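Local coordinates for hypothetical protein Atu1540 (Agrobacterium tumefaciens str. C58, PDB 2HWJ) that is of unknown function but belongs to a family of putative ParB-like nucleases, at the interface of chains A and B. Coordinates in Å, arbitrary orientation; residue numbers count along the deposited sequence, not the author numbering. Chains: chain A/B, Hypothetical protein Atu1540.

The interface of chains A and B. Residues chain A 7-9, 86; chain B 50-52.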
# COMPACT_ATOMS: atom_id res chain seq x y z
N PRO A 7 15.94 0.54 12.59
CA PRO A 7 15.31 0.34 13.84
C PRO A 7 16.23 -0.45 14.77
O PRO A 7 17.18 -1.10 14.31
CB PRO A 7 14.06 -0.45 13.47
CG PRO A 7 14.38 -1.14 12.25
CD PRO A 7 15.30 -0.27 11.53
N ARG A 8 15.96 -0.34 16.08
CA ARG A 8 16.91 -0.85 17.06
C ARG A 8 16.10 -1.61 18.05
O ARG A 8 14.89 -1.38 18.17
CB ARG A 8 17.66 0.26 17.76
CG ARG A 8 18.70 0.95 16.91
CD ARG A 8 19.56 1.93 17.73
NE ARG A 8 20.37 2.82 16.90
CZ ARG A 8 21.69 2.79 16.87
NH1 ARG A 8 22.32 1.90 17.62
NH2 ARG A 8 22.40 3.63 16.09
N LEU A 9 16.75 -2.52 18.75
CA LEU A 9 16.08 -3.28 19.78
C LEU A 9 15.98 -2.45 21.06
O LEU A 9 16.96 -1.80 21.46
CB LEU A 9 16.91 -4.50 20.09
CG LEU A 9 16.32 -5.39 21.18
CD1 LEU A 9 15.04 -6.02 20.65
CD2 LEU A 9 17.27 -6.45 21.62
N SER A 86 10.63 -2.50 19.12
CA SER A 86 11.41 -1.86 18.12
C SER A 86 10.63 -0.62 17.78
O SER A 86 9.45 -0.71 17.39
CB SER A 86 11.49 -2.71 16.89
OG SER A 86 12.35 -2.07 15.97
N ASN B 50 20.91 -2.41 19.72
CA ASN B 50 21.47 -2.94 18.50
C ASN B 50 20.52 -2.96 17.37
O ASN B 50 19.32 -2.84 17.58
CB ASN B 50 21.98 -4.33 18.73
CG ASN B 50 23.21 -4.36 19.58
OD1 ASN B 50 23.90 -5.37 19.61
ND2 ASN B 50 23.50 -3.26 20.30
N HIS B 51 21.05 -3.09 16.18
CA HIS B 51 20.28 -2.91 14.97
C HIS B 51 19.61 -4.21 14.68
O HIS B 51 20.20 -5.26 14.97
CB HIS B 51 21.22 -2.55 13.83
CG HIS B 51 21.58 -1.09 13.79
ND1 HIS B 51 22.81 -0.61 14.20
CD2 HIS B 51 20.84 -0.01 13.43
CE1 HIS B 51 22.82 0.71 14.07
NE2 HIS B 51 21.64 1.09 13.61
N ILE B 52 18.42 -4.15 14.09
CA ILE B 52 17.66 -5.29 13.76
C ILE B 52 17.18 -5.16 12.37
O ILE B 52 16.55 -4.18 12.02
CB ILE B 52 16.28 -5.30 14.49
CG1 ILE B 52 16.29 -4.45 15.75
CG2 ILE B 52 15.74 -6.73 14.62
CD1 ILE B 52 15.12 -4.83 16.78
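The loop A:Pro7-A:Arg8 and the first residue of strand 9-13, A:Leu9, run antiparallel to the loop B:Asn50-B:His51 and the start of strand 52-57 at B:Ile52, with A:Ser86 of strand 82-90 at the margin. A:Arg8 and B:His51 form an antiparallel beta bridge, framed by two backbone hydrogen bonds. The amide N of A:Leu9 donates to O of B:Asn50 at 2.8 Å. In the other direction, N of B:Ile52 reaches O of A:Pro7 at 3.3 Å, a longer bond. The pairing of main-chain groups sets the register of the two segments here and would depend little on which side chains they carry.

Beside the bridge, the side chains of A:Arg8 and B:His51 lie alongside each other and point the same way. The arginine is extended from CG to NE, which carries its guanidinium past the backbone pairing to the imidazole. CE1 of the ring sits over the rim of one guanidinium face, with the two planes 41° apart; this is an inclined overlap rather than a parallel stack. The imidazole meets the guanidinium by van der Waals approach, CE1 of B:His51 lying 3.7 Å from CZ of A:Arg8.

B:Ile52 reaches towards chain A in the other direction. CG1 lies close to the eclipse of its backbone N (chi1 -23°), with CG2 swung roughly opposite that N, and the CG1-CD1 arm lies against the A:Arg8-A:Leu9 peptide. The arm crosses the A:Leu9 side chain at about a right angle, and its CD1 lies 3.5 Å from A:Leu9 CA. CG of the A:Pro7 ring lies 3.7 Å from O of B:Ile52. The whole interface is two-fold symmetric, so this patch has a twin with the chains exchanged; the pair may or may not be the biological one. At the margin, the hydroxyl OG of A:Ser86 lies 4.0 Å from B:Ile52 CD1.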